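Long-range contacts in 6-phospho-beta-glucosidase BglT (Thermotoga maritima, PDB 1UP7), which hydrolyses cellobiose 6'-phosphate to glucose 6-phosphate and glucose, using NAD+ and a manganese ion as cofactors: residues 31-37 with 59-65; 50-54 with 278-284; 138-142 with 296-300; 270-274 with 287-291. All blocks are in the same frame, centred on the assembly; numbering follows the deposited sequence.

In the fold
The four contacts run from the edge of the Rossmann-like NAD-binding domain to the active site. Interaction 1 pairs two strands of its parallel sheet, and interaction 2 docks the helix that connects them, 41-55, against a loop of the C-terminal half; the two touch where Phe36 CZ meets Val51 CG1 at 4.3 Å. Interaction 2 in turn touches interaction 4, Tyr278 OH lying 3.5 Å from Leu288 CD2. Interaction 3 starts from another strand of the sheet. Its centre is about 18 Å from that of interaction 4, yet both hold NAD and glucose 6-phosphate, interaction 3 at the nicotinamide, its ribose and the glucose O3, interaction 4 at a phosphate of each.

Interaction 1. Residues 31-37 with 59-65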
# COMPACT_ATOMS: atom_id res chain seq x y z
N ILE A 31 -0.73 -24.18 35.63
CA ILE A 31 -1.69 -24.93 34.84
C ILE A 31 -2.54 -25.74 35.81
O ILE A 31 -2.02 -26.59 36.53
CB ILE A 31 -0.97 -25.86 33.81
CG1 ILE A 31 -0.19 -25.05 32.77
CG2 ILE A 31 -1.97 -26.77 33.06
CD1 ILE A 31 0.76 -25.92 31.93
N ASP A 32 -3.85 -25.50 35.83
CA ASP A 32 -4.68 -26.23 36.79
C ASP A 32 -5.23 -27.51 36.22
O ASP A 32 -5.30 -28.52 36.91
CB ASP A 32 -5.80 -25.35 37.34
CG ASP A 32 -5.26 -24.15 38.05
OD1 ASP A 32 -4.91 -24.27 39.24
OD2 ASP A 32 -5.11 -23.04 37.49
N GLU A 33 -5.62 -27.47 34.95
CA GLU A 33 -6.12 -28.67 34.29
C GLU A 33 -5.90 -28.69 32.78
O GLU A 33 -5.85 -27.66 32.12
CB GLU A 33 -7.58 -28.94 34.65
CG GLU A 33 -8.50 -27.73 34.48
CD GLU A 33 -9.92 -27.98 34.99
OE1 GLU A 33 -10.05 -28.43 36.15
OE2 GLU A 33 -10.90 -27.74 34.24
N VAL A 34 -5.70 -29.90 32.28
CA VAL A 34 -5.70 -30.16 30.85
C VAL A 34 -6.87 -31.09 30.55
O VAL A 34 -6.98 -32.18 31.13
CB VAL A 34 -4.34 -30.71 30.36
CG1 VAL A 34 -4.37 -30.93 28.87
CG2 VAL A 34 -3.22 -29.70 30.73
N ILE A 35 -7.77 -30.63 29.70
CA ILE A 35 -8.93 -31.43 29.33
C ILE A 35 -8.86 -31.87 27.87
O ILE A 35 -8.52 -31.08 26.97
CB ILE A 35 -10.22 -30.68 29.66
CG1 ILE A 35 -11.43 -31.61 29.46
CG2 ILE A 35 -10.34 -29.47 28.78
CD1 ILE A 35 -12.66 -31.19 30.28
N PHE A 36 -9.20 -33.13 27.65
CA PHE A 36 -9.03 -33.79 26.37
C PHE A 36 -10.37 -34.13 25.75
O PHE A 36 -11.27 -34.59 26.44
CB PHE A 36 -8.19 -35.09 26.53
CG PHE A 36 -6.78 -34.84 26.95
CD1 PHE A 36 -5.79 -34.57 26.00
CD2 PHE A 36 -6.43 -34.83 28.30
CE1 PHE A 36 -4.46 -34.33 26.37
CE2 PHE A 36 -5.10 -34.58 28.70
CZ PHE A 36 -4.10 -34.34 27.72
N TYR A 37 -10.50 -33.86 24.45
CA TYR A 37 -11.64 -34.28 23.67
C TYR A 37 -11.15 -34.97 22.40
O TYR A 37 -10.16 -34.53 21.79
CB TYR A 37 -12.56 -33.08 23.32
CG TYR A 37 -13.60 -33.50 22.32
CD1 TYR A 37 -14.60 -34.41 22.69
CD2 TYR A 37 -13.53 -33.11 20.99
CE1 TYR A 37 -15.54 -34.86 21.80
CE2 TYR A 37 -14.48 -33.56 20.06
CZ TYR A 37 -15.49 -34.44 20.49
OH TYR A 37 -16.44 -34.92 19.60
N PHE A 59 -0.96 -31.62 37.48
CA PHE A 59 -2.20 -30.90 37.24
C PHE A 59 -3.31 -31.91 36.99
O PHE A 59 -3.03 -33.10 36.79
CB PHE A 59 -2.09 -29.91 36.07
CG PHE A 59 -1.37 -30.44 34.85
CD1 PHE A 59 -1.95 -31.42 34.03
CD2 PHE A 59 -0.11 -29.95 34.49
CE1 PHE A 59 -1.27 -31.89 32.87
CE2 PHE A 59 0.55 -30.41 33.31
CZ PHE A 59 -0.04 -31.39 32.51
N LYS A 60 -4.56 -31.45 37.03
CA LYS A 60 -5.71 -32.30 36.79
C LYS A 60 -5.78 -32.68 35.31
O LYS A 60 -5.58 -31.84 34.44
CB LYS A 60 -6.98 -31.60 37.25
CG LYS A 60 -7.23 -31.67 38.75
CD LYS A 60 -8.46 -30.80 39.23
CE LYS A 60 -9.73 -30.92 38.31
NZ LYS A 60 -10.72 -32.01 38.70
N VAL A 61 -6.03 -33.96 35.04
CA VAL A 61 -6.20 -34.46 33.68
C VAL A 61 -7.65 -34.92 33.49
O VAL A 61 -8.11 -35.81 34.21
CB VAL A 61 -5.26 -35.64 33.40
CG1 VAL A 61 -5.52 -36.23 32.02
CG2 VAL A 61 -3.79 -35.24 33.60
N LEU A 62 -8.35 -34.34 32.52
CA LEU A 62 -9.77 -34.61 32.34
C LEU A 62 -10.12 -35.01 30.91
O LEU A 62 -9.47 -34.60 29.96
CB LEU A 62 -10.59 -33.39 32.77
CG LEU A 62 -10.30 -32.85 34.18
CD1 LEU A 62 -10.88 -31.44 34.38
CD2 LEU A 62 -10.79 -33.83 35.25
N ILE A 63 -11.16 -35.82 30.78
CA ILE A 63 -11.75 -36.09 29.48
C ILE A 63 -13.14 -35.46 29.43
O ILE A 63 -13.93 -35.62 30.35
CB ILE A 63 -11.78 -37.63 29.22
CG1 ILE A 63 -10.33 -38.17 29.08
CG2 ILE A 63 -12.59 -37.94 27.96
CD1 ILE A 63 -10.22 -39.69 29.06
N SER A 64 -13.41 -34.71 28.36
CA SER A 64 -14.74 -34.23 28.09
C SER A 64 -15.37 -35.05 26.96
O SER A 64 -14.72 -35.30 25.92
CB SER A 64 -14.70 -32.78 27.71
OG SER A 64 -15.96 -32.35 27.27
N ASP A 65 -16.62 -35.45 27.16
CA ASP A 65 -17.38 -36.16 26.13
C ASP A 65 -17.73 -35.30 24.93
O ASP A 65 -18.09 -35.84 23.91
CB ASP A 65 -18.68 -36.77 26.71
CG ASP A 65 -18.43 -37.98 27.59
OD1 ASP A 65 -17.42 -38.69 27.35
OD2 ASP A 65 -19.20 -38.30 28.54
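Strands 33-37 and 60-63 are neighbours in the parallel sheet of a Rossmann-like domain, joined by helix 41-55 in a beta-alpha-beta crossover. Five backbone hydrogen bonds set the register, the first from Lys60 N to Asp32 O (3.0 Å), the last from Ser64 N to Phe36 O (2.9 Å). Side chains alternate between faces. Val34, Phe36, Val61 and Ile63 share one. There Phe36 (m) brings its ring edge to Val61, CE2 to CG1 3.7 Å. Phe59 takes p, which lays its ring over Val34 in a CH-pi contact, CG2 4.1 Å from the centroid. On the other face Ile35 (t) sets CD1 3.6 Å from Ser64 CB and CG1 3.9 Å from CB of Leu62 (m), while Glu33 (p) has OE1 4.4 Å from Lys60 NZ, beyond a salt bridge; its OE2 pairs with Arg4. Tyr37 (t) ends strand 33-37, its ring edge at Ser64 O (CD1 3.4 Å), and touches NAD. Backbone polarity thus fixes the register, while apolar Phe36 and Val61 bind the sheet to helix 41-55.

Interaction 2. Residues 50-54 with 278-284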
# COMPACT_ATOMS: atom_id res chain seq x y z
N PHE A 50 -2.19 -43.25 29.89
CA PHE A 50 -0.74 -43.11 29.85
C PHE A 50 -0.32 -41.69 30.29
O PHE A 50 0.58 -41.55 31.12
CB PHE A 50 -0.19 -43.50 28.46
CG PHE A 50 1.30 -43.29 28.28
CD1 PHE A 50 2.23 -43.66 29.25
CD2 PHE A 50 1.79 -42.77 27.09
CE1 PHE A 50 3.61 -43.48 29.06
CE2 PHE A 50 3.16 -42.60 26.88
CZ PHE A 50 4.07 -42.94 27.87
N VAL A 51 -1.00 -40.67 29.78
CA VAL A 51 -0.77 -39.29 30.19
C VAL A 51 -0.84 -39.10 31.71
O VAL A 51 0.06 -38.48 32.29
CB VAL A 51 -1.74 -38.28 29.48
CG1 VAL A 51 -1.66 -36.89 30.14
CG2 VAL A 51 -1.41 -38.19 28.03
N LYS A 52 -1.89 -39.66 32.33
CA LYS A 52 -2.09 -39.58 33.78
C LYS A 52 -0.91 -40.17 34.54
O LYS A 52 -0.52 -39.67 35.61
CB LYS A 52 -3.37 -40.30 34.23
CG LYS A 52 -4.66 -39.54 33.96
CD LYS A 52 -5.82 -40.16 34.71
CE LYS A 52 -7.14 -39.47 34.37
NZ LYS A 52 -8.02 -40.16 33.35
N ARG A 53 -0.35 -41.24 33.99
CA ARG A 53 0.82 -41.89 34.58
C ARG A 53 2.05 -40.96 34.52
O ARG A 53 2.85 -40.92 35.44
CB ARG A 53 1.12 -43.19 33.85
CG ARG A 53 1.03 -44.46 34.65
CD ARG A 53 0.35 -45.65 33.97
NE ARG A 53 0.93 -46.03 32.68
CZ ARG A 53 0.22 -46.32 31.58
NH1 ARG A 53 -1.10 -46.29 31.58
NH2 ARG A 53 0.83 -46.66 30.46
N LEU A 54 2.18 -40.19 33.44
CA LEU A 54 3.30 -39.24 33.30
C LEU A 54 3.13 -37.96 34.11
O LEU A 54 4.12 -37.38 34.56
CB LEU A 54 3.56 -38.83 31.83
CG LEU A 54 3.88 -39.88 30.77
CD1 LEU A 54 3.45 -39.40 29.42
CD2 LEU A 54 5.36 -40.30 30.78
N TYR A 278 1.59 -47.80 24.49
CA TYR A 278 1.01 -46.86 25.45
C TYR A 278 0.15 -47.54 26.54
O TYR A 278 -0.08 -46.96 27.59
CB TYR A 278 0.21 -45.75 24.78
CG TYR A 278 0.98 -44.74 23.96
CD1 TYR A 278 2.36 -44.61 24.06
CD2 TYR A 278 0.31 -43.93 23.06
CE1 TYR A 278 3.05 -43.67 23.29
CE2 TYR A 278 0.97 -43.02 22.29
CZ TYR A 278 2.34 -42.88 22.40
OH TYR A 278 2.98 -41.93 21.61
N ARG A 279 -0.29 -48.77 26.29
CA ARG A 279 -1.06 -49.56 27.26
C ARG A 279 -0.31 -49.73 28.58
O ARG A 279 -0.93 -49.62 29.66
CB ARG A 279 -1.38 -50.96 26.70
CG ARG A 279 -2.49 -51.00 25.61
CD ARG A 279 -3.18 -52.37 25.44
NE ARG A 279 -3.82 -52.49 24.12
CZ ARG A 279 -5.10 -52.17 23.84
NH1 ARG A 279 -5.92 -51.72 24.78
NH2 ARG A 279 -5.55 -52.32 22.59
N THR A 280 1.00 -50.03 28.50
CA THR A 280 1.83 -50.26 29.70
C THR A 280 2.99 -49.28 29.91
O THR A 280 3.60 -49.29 30.96
CB THR A 280 2.45 -51.69 29.72
OG1 THR A 280 3.21 -51.90 28.52
CG2 THR A 280 1.38 -52.77 29.70
N ALA A 281 3.31 -48.44 28.93
CA ALA A 281 4.49 -47.58 29.04
C ALA A 281 4.52 -46.74 30.33
O ALA A 281 3.49 -46.19 30.75
CB ALA A 281 4.60 -46.69 27.81
N VAL A 282 5.70 -46.63 30.93
CA VAL A 282 5.93 -45.72 32.06
C VAL A 282 6.64 -44.44 31.60
O VAL A 282 6.62 -43.40 32.28
CB VAL A 282 6.73 -46.38 33.24
CG1 VAL A 282 5.85 -47.36 34.01
CG2 VAL A 282 8.01 -47.09 32.75
N GLU A 283 7.27 -44.52 30.43
CA GLU A 283 8.03 -43.40 29.87
C GLU A 283 7.72 -43.34 28.38
O GLU A 283 7.33 -44.36 27.81
CB GLU A 283 9.54 -43.62 30.16
CG GLU A 283 10.32 -42.37 30.59
CD GLU A 283 9.98 -41.87 31.99
OE1 GLU A 283 10.41 -42.52 32.99
OE2 GLU A 283 9.28 -40.82 32.10
N ILE A 284 7.87 -42.17 27.77
CA ILE A 284 7.61 -42.01 26.33
C ILE A 284 8.54 -42.91 25.51
O ILE A 284 9.77 -42.85 25.68
CB ILE A 284 7.73 -40.52 25.93
CG1 ILE A 284 6.76 -39.69 26.77
CG2 ILE A 284 7.44 -40.34 24.42
CD1 ILE A 284 6.85 -38.20 26.57
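This is a surface contact between domains: a helix of the Rossmann-like nucleotide-binding fold, 41-55, meets the loop that follows helix 263-278 in the C-terminal half. The helix is the crossover of a beta-alpha-beta unit, and residues 50-54 present Phe50, Arg53 and Leu54 to a segment without regular strand structure. Phe50, buried, fills the concave side of the loop: CE1 lies 3.6 Å from Ala281 CB, and CZ is 3.6 Å from Glu283 O. Its ring is nearly parallel to that of Tyr278, planes at 23° and centroids 5.0 Å apart, but the two are slid so far that they barely overlap. Pro16 of helix 15-25 touches both aromatic side chains, and the hydroxyl of Tyr278 is hydrogen-bonded to Ser13 O, so the patch extends into the nucleotide-binding domain. Leu54 adds CD2 to Val282 O at 3.7 Å and CD1 to Ile284 CG1 at 4.3 Å. The polar part belongs to Arg53, whose guanidinium reads backbone carbonyls and therefore depends on the shape of the loop: NH2 donates to Tyr278 O at 3.0 Å and to Ala281 O at 2.7 Å, while NE adds a weak bond to Ala281 O at 3.2 Å.

Interaction 3. Residues 138-142 with 296-300; sequences VNFTN and YSTAA. With NAD (nicotinamide-adenine-dinucleotide), chain I; G6P (6-O-phosphono-alpha-D-glucopyranose), chain J.
Where a ligand lies between domains, residues from both meet around it; here the end of a Rossmann-like strand faces the first turn of a helix. Residues 138-139 close strand 136-139; the chain turns at Phe140 (phi/psi -101/-28) and extends through Thr141 (-50/126) and Asn142 (-89/151). Residues 296-300 are helical, with CA atoms nearest for Phe140 and Tyr296 (7.9 Å) and for Val138 and Ala300 (7.2 Å). Tyr296, chi1 near -102° and chi2 near 90°, points its ring edge at the face of Phe140 (chi1 m, chi2 near -11°), a T-shaped pair with centroids 5.2 Å apart and planes at 63°. The nicotinamide lies over a face of the tyrosine, NAD C5N 3.1 Å from Tyr296 CE1. Tyr296 OH shares a 2.5 Å hydrogen bond with G6P O3, to which ND2 of Asn142 (chi1 m) also donates (3.2 Å); Asn142 further donates from N to NAD O3D (3.0 Å) and from ND2 to NAD O2D (2.9 Å), and its OD1 accepts from Ser144 N. One turn on, Ala300 CB is 3.2 Å from Phe140 CZ and 4.4 Å from Val138 CG1. Substrate-site and cofactor contacts thus fall on the same two residues, one from each domain.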
# COMPACT_ATOMS: atom_id res chain seq x y z
N VAL A 138 -4.44 -22.61 19.50
CA VAL A 138 -3.15 -22.99 18.94
C VAL A 138 -3.31 -24.19 17.99
O VAL A 138 -3.71 -25.29 18.41
CB VAL A 138 -2.13 -23.27 20.04
CG1 VAL A 138 -0.76 -23.58 19.44
CG2 VAL A 138 -2.04 -22.04 20.98
N ASN A 139 -3.04 -23.97 16.71
CA ASN A 139 -3.36 -24.96 15.70
C ASN A 139 -2.20 -25.76 15.14
O ASN A 139 -1.24 -25.18 14.62
CB ASN A 139 -4.11 -24.31 14.54
CG ASN A 139 -4.61 -25.33 13.54
OD1 ASN A 139 -5.63 -25.99 13.78
ND2 ASN A 139 -3.89 -25.51 12.43
N PHE A 140 -2.29 -27.09 15.26
CA PHE A 140 -1.41 -28.03 14.56
C PHE A 140 -2.06 -28.65 13.34
O PHE A 140 -1.37 -29.07 12.43
CB PHE A 140 -1.03 -29.24 15.42
CG PHE A 140 -0.38 -28.90 16.73
CD1 PHE A 140 0.06 -27.62 17.02
CD2 PHE A 140 -0.23 -29.89 17.70
CE1 PHE A 140 0.66 -27.32 18.24
CE2 PHE A 140 0.38 -29.60 18.95
CZ PHE A 140 0.82 -28.31 19.21
N THR A 141 -3.38 -28.78 13.33
CA THR A 141 -4.11 -29.46 12.27
C THR A 141 -3.69 -28.97 10.90
O THR A 141 -3.72 -27.77 10.62
CB THR A 141 -5.61 -29.23 12.45
OG1 THR A 141 -6.02 -29.91 13.64
CG2 THR A 141 -6.44 -29.90 11.29
N ASN A 142 -3.29 -29.90 10.03
CA ASN A 142 -2.85 -29.52 8.70
C ASN A 142 -3.98 -29.48 7.69
O ASN A 142 -4.96 -30.18 7.86
CB ASN A 142 -1.66 -30.35 8.26
CG ASN A 142 -0.34 -29.73 8.71
OD1 ASN A 142 -0.12 -28.49 8.59
ND2 ASN A 142 0.53 -30.56 9.27
N TYR A 296 6.87 -30.43 17.88
CA TYR A 296 5.62 -29.68 17.83
C TYR A 296 5.25 -29.33 19.27
O TYR A 296 4.79 -28.22 19.55
CB TYR A 296 4.52 -30.54 17.23
CG TYR A 296 4.15 -30.27 15.76
CD1 TYR A 296 4.78 -30.95 14.72
CD2 TYR A 296 3.11 -29.40 15.43
CE1 TYR A 296 4.41 -30.72 13.36
CE2 TYR A 296 2.74 -29.18 14.08
CZ TYR A 296 3.39 -29.84 13.07
OH TYR A 296 3.02 -29.63 11.76
N SER A 297 5.47 -30.28 20.18
CA SER A 297 5.21 -30.15 21.61
C SER A 297 5.82 -28.94 22.26
O SER A 297 5.13 -28.13 22.88
CB SER A 297 5.85 -31.35 22.34
OG SER A 297 7.23 -31.09 22.62
N THR A 298 7.15 -28.88 22.18
CA THR A 298 7.87 -27.74 22.70
C THR A 298 7.34 -26.47 22.06
O THR A 298 7.19 -25.46 22.76
CB THR A 298 9.38 -27.87 22.44
OG1 THR A 298 9.85 -29.09 23.01
CG2 THR A 298 10.17 -26.82 23.27
N ALA A 299 7.07 -26.48 20.76
CA ALA A 299 6.71 -25.22 20.12
C ALA A 299 5.41 -24.71 20.74
O ALA A 299 5.28 -23.53 21.03
CB ALA A 299 6.62 -25.35 18.60
N ALA A 300 4.47 -25.62 20.98
CA ALA A 300 3.19 -25.23 21.54
C ALA A 300 3.27 -24.80 23.01
O ALA A 300 2.65 -23.81 23.40
CB ALA A 300 2.17 -26.33 21.35
PA NAD I . -4.16 -38.55 14.07
O1A NAD I . -4.72 -39.33 12.95
O2A NAD I . -3.58 -39.38 15.24
O5B NAD I . -5.39 -37.63 14.58
C5B NAD I . -5.38 -37.11 15.88
C4B NAD I . -6.71 -37.38 16.57
O4B NAD I . -7.73 -36.55 16.02
C3B NAD I . -7.21 -38.81 16.47
O3B NAD I . -7.27 -39.35 17.78
C2B NAD I . -8.61 -38.69 15.86
O2B NAD I . -9.53 -39.58 16.45
C1B NAD I . -8.96 -37.26 16.23
N9A NAD I . -10.00 -36.64 15.41
C8A NAD I . -10.29 -36.80 14.07
N7A NAD I . -11.31 -35.97 13.80
C5A NAD I . -11.64 -35.25 14.89
C6A NAD I . -12.61 -34.29 15.16
N6A NAD I . -13.46 -33.87 14.23
N1A NAD I . -12.70 -33.77 16.44
C2A NAD I . -11.85 -34.20 17.44
N3A NAD I . -10.92 -35.18 17.17
C4A NAD I . -10.82 -35.69 15.92
O3 NAD I . -3.02 -37.62 13.42
PN NAD I . -1.78 -36.90 14.13
O1N NAD I . -0.61 -37.47 13.43
O2N NAD I . -1.84 -36.91 15.57
O5D NAD I . -1.96 -35.35 13.75
C5D NAD I . -3.17 -34.63 13.86
C4D NAD I . -3.04 -33.36 13.00
O4D NAD I . -1.98 -32.51 13.41
C3D NAD I . -2.76 -33.69 11.54
O3D NAD I . -3.53 -32.81 10.80
C2D NAD I . -1.27 -33.40 11.36
O2D NAD I . -0.89 -33.01 10.05
C1D NAD I . -0.97 -32.35 12.41
N1N NAD I . 0.27 -32.67 13.11
C2N NAD I . 0.17 -32.70 14.48
C3N NAD I . 1.26 -32.99 15.27
C7N NAD I . 1.07 -33.03 16.77
O7N NAD I . 1.98 -32.43 17.67
N7N NAD I . -0.01 -33.65 17.25
C4N NAD I . 2.47 -33.24 14.63
C5N NAD I . 2.60 -33.20 13.23
C6N NAD I . 1.47 -32.91 12.46
C1 G6P J . 6.97 -32.59 9.44
C2 G6P J . 5.98 -31.44 9.12
C3 G6P J . 4.62 -31.74 9.74
C4 G6P J . 4.11 -33.03 9.12
C5 G6P J . 5.08 -34.16 9.50
C6 G6P J . 4.65 -35.47 8.86
O1 G6P J . 8.28 -32.43 8.85
O2 G6P J . 6.41 -30.16 9.59
O3 G6P J . 3.68 -30.67 9.58
O4 G6P J . 2.76 -33.28 9.50
O5 G6P J . 6.43 -33.88 9.07
O6 G6P J . 5.00 -36.58 9.68
P G6P J . 4.18 -37.96 9.59
O1P G6P J . 4.68 -38.82 10.73
O2P G6P J . 4.36 -38.74 8.30
O3P G6P J . 2.72 -37.63 9.79

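Interaction 4. Residues 270-274 with 287-291; sequences IEKEL and ELTKR. With G6P (6-O-phosphono-alpha-D-glucopyranose), chain J; NAD (nicotinamide-adenine-dinucleotide), chain I.
Two carboxylates approach each other closely here: Glu273 OE1 and Glu287 OE2 are 2.8 Å apart, both acceptors with like charge. Glu287 (t, t) carries its OE2 there, while its OE1 forms a salt bridge with Lys277. The first segment, 270-274, is one turn of helix 263-278, closed by Leu274 N to Ile270 O (2.9 Å). Opposite it, 287-288 ends a 3-10 turn, the backbone stays turned through Lys290, and Arg291 becomes extended (phi/psi -88/152). CA atoms are nearest for Leu274 and Glu287 (7.1 Å) and for Ile270 and Lys290 (7.5 Å). Leu274 (m, t) places CD1 3.8 Å from Leu288 CD1 and CD2 3.7 Å from Glu287 CG, and Ile270 (chi1 m) has CG2 3.5 Å from Arg291 CD. The Arg291 side chain is bent, chi1 and chi2 both m and chi3 near an eclipsed -17°, which carries its guanidinium to the ligands. NH1 forms a salt bridge with OE2 of Glu271 (chi1 near -95°, chi2 t) at 3.4 Å. NE donates to G6P O1P (2.9 Å) and NH2 to G6P O3P (2.6 Å), while NH1 and NH2 each reach NAD O1N at 3.1 Å. One arginine thereby bridges the phosphate of the bound product and an NAD phosphate, a phosphate-binding site consistent with recognition of the substrate's 6-phosphate by this family 4 glycosidase.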
# COMPACT_ATOMS: atom_id res chain seq x y z
N ILE A 270 2.99 -47.55 12.29
CA ILE A 270 3.71 -46.92 13.39
C ILE A 270 2.74 -46.65 14.55
O ILE A 270 3.02 -46.97 15.71
CB ILE A 270 4.35 -45.61 12.88
CG1 ILE A 270 5.61 -45.91 12.05
CG2 ILE A 270 4.58 -44.60 14.03
CD1 ILE A 270 5.81 -44.87 10.94
N GLU A 271 1.59 -46.06 14.23
CA GLU A 271 0.59 -45.71 15.22
C GLU A 271 0.04 -46.93 15.97
O GLU A 271 -0.18 -46.87 17.19
CB GLU A 271 -0.54 -44.97 14.56
CG GLU A 271 -0.37 -43.45 14.64
CD GLU A 271 -1.71 -42.75 14.55
OE1 GLU A 271 -2.77 -43.45 14.65
OE2 GLU A 271 -1.71 -41.49 14.38
N LYS A 272 -0.18 -48.03 15.27
CA LYS A 272 -0.69 -49.23 15.92
C LYS A 272 0.32 -49.83 16.89
O LYS A 272 -0.09 -50.43 17.89
CB LYS A 272 -1.12 -50.31 14.91
N GLU A 273 1.62 -49.69 16.59
CA GLU A 273 2.69 -50.12 17.50
C GLU A 273 2.81 -49.16 18.69
O GLU A 273 3.04 -49.59 19.82
CB GLU A 273 4.03 -50.20 16.76
CG GLU A 273 4.26 -51.47 15.94
CD GLU A 273 5.32 -51.29 14.83
OE1 GLU A 273 5.79 -50.14 14.58
OE2 GLU A 273 5.67 -52.30 14.17
N LEU A 274 2.66 -47.87 18.45
CA LEU A 274 2.69 -46.88 19.53
C LEU A 274 1.54 -47.13 20.53
O LEU A 274 1.76 -47.18 21.75
CB LEU A 274 2.68 -45.46 18.98
CG LEU A 274 4.04 -44.96 18.45
CD1 LEU A 274 3.88 -43.66 17.72
CD2 LEU A 274 5.05 -44.84 19.58
N GLU A 287 10.18 -44.91 19.87
CA GLU A 287 9.48 -45.08 18.59
C GLU A 287 8.60 -43.90 18.18
O GLU A 287 8.23 -43.80 17.01
CB GLU A 287 8.65 -46.36 18.54
CG GLU A 287 7.66 -46.36 17.37
CD GLU A 287 7.15 -47.74 16.96
OE1 GLU A 287 7.55 -48.77 17.55
OE2 GLU A 287 6.33 -47.77 16.01
N LEU A 288 8.27 -43.01 19.11
CA LEU A 288 7.56 -41.78 18.73
C LEU A 288 8.43 -40.82 17.88
O LEU A 288 7.91 -39.87 17.29
CB LEU A 288 6.93 -41.08 19.94
CG LEU A 288 6.04 -39.85 19.74
CD1 LEU A 288 4.98 -40.13 18.70
CD2 LEU A 288 5.37 -39.47 21.04
N THR A 289 9.73 -41.07 17.77
CA THR A 289 10.57 -40.25 16.86
C THR A 289 10.42 -40.65 15.38
O THR A 289 10.64 -39.82 14.48
CB THR A 289 12.04 -40.26 17.25
OG1 THR A 289 12.46 -41.61 17.46
CG2 THR A 289 12.22 -39.58 18.62
N LYS A 290 10.03 -41.92 15.14
CA LYS A 290 9.62 -42.40 13.80
C LYS A 290 8.57 -41.51 13.14
O LYS A 290 8.37 -41.56 11.92
CB LYS A 290 9.06 -43.80 13.91
CG LYS A 290 10.11 -44.88 14.04
CD LYS A 290 9.55 -46.27 13.72
CE LYS A 290 9.56 -46.58 12.21
NZ LYS A 290 9.51 -48.09 11.98
N ARG A 291 7.87 -40.69 13.94
CA ARG A 291 6.95 -39.69 13.40
C ARG A 291 7.72 -38.39 13.12
O ARG A 291 8.76 -38.13 13.78
CB ARG A 291 5.79 -39.44 14.37
CG ARG A 291 5.00 -40.72 14.80
CD ARG A 291 3.85 -41.15 13.87
NE ARG A 291 3.42 -40.10 12.96
CZ ARG A 291 2.21 -39.54 12.95
NH1 ARG A 291 1.27 -39.95 13.81
NH2 ARG A 291 1.94 -38.57 12.09
C1 G6P J . 6.97 -32.59 9.44
C2 G6P J . 5.98 -31.44 9.12
C3 G6P J . 4.62 -31.74 9.74
C4 G6P J . 4.11 -33.03 9.12
C5 G6P J . 5.08 -34.16 9.50
C6 G6P J . 4.65 -35.47 8.86
O1 G6P J . 8.28 -32.43 8.85
O2 G6P J . 6.41 -30.16 9.59
O3 G6P J . 3.68 -30.67 9.58
O4 G6P J . 2.76 -33.28 9.50
O5 G6P J . 6.43 -33.88 9.07
O6 G6P J . 5.00 -36.58 9.68
P G6P J . 4.18 -37.96 9.59
O1P G6P J . 4.68 -38.82 10.73
O2P G6P J . 4.36 -38.74 8.30
O3P G6P J . 2.72 -37.63 9.79
PA NAD I . -4.16 -38.55 14.07
O1A NAD I . -4.72 -39.33 12.95
O2A NAD I . -3.58 -39.38 15.24
O5B NAD I . -5.39 -37.63 14.58
C5B NAD I . -5.38 -37.11 15.88
C4B NAD I . -6.71 -37.38 16.57
O4B NAD I . -7.73 -36.55 16.02
C3B NAD I . -7.21 -38.81 16.47
O3B NAD I . -7.27 -39.35 17.78
C2B NAD I . -8.61 -38.69 15.86
O2B NAD I . -9.53 -39.58 16.45
C1B NAD I . -8.96 -37.26 16.23
N9A NAD I . -10.00 -36.64 15.41
C8A NAD I . -10.29 -36.80 14.07
N7A NAD I . -11.31 -35.97 13.80
C5A NAD I . -11.64 -35.25 14.89
C6A NAD I . -12.61 -34.29 15.16
N6A NAD I . -13.46 -33.87 14.23
N1A NAD I . -12.70 -33.77 16.44
C2A NAD I . -11.85 -34.20 17.44
N3A NAD I . -10.92 -35.18 17.17
C4A NAD I . -10.82 -35.69 15.92
O3 NAD I . -3.02 -37.62 13.42
PN NAD I . -1.78 -36.90 14.13
O1N NAD I . -0.61 -37.47 13.43
O2N NAD I . -1.84 -36.91 15.57
O5D NAD I . -1.96 -35.35 13.75
C5D NAD I . -3.17 -34.63 13.86
C4D NAD I . -3.04 -33.36 13.00
O4D NAD I . -1.98 -32.51 13.41
C3D NAD I . -2.76 -33.69 11.54
O3D NAD I . -3.53 -32.81 10.80
C2D NAD I . -1.27 -33.40 11.36
O2D NAD I . -0.89 -33.01 10.05
C1D NAD I . -0.97 -32.35 12.41
N1N NAD I . 0.27 -32.67 13.11
C2N NAD I . 0.17 -32.70 14.48
C3N NAD I . 1.26 -32.99 15.27
C7N NAD I . 1.07 -33.03 16.77
O7N NAD I . 1.98 -32.43 17.67
N7N NAD I . -0.01 -33.65 17.25
C4N NAD I . 2.47 -33.24 14.63
C5N NAD I . 2.60 -33.20 13.23
C6N NAD I . 1.47 -32.91 12.46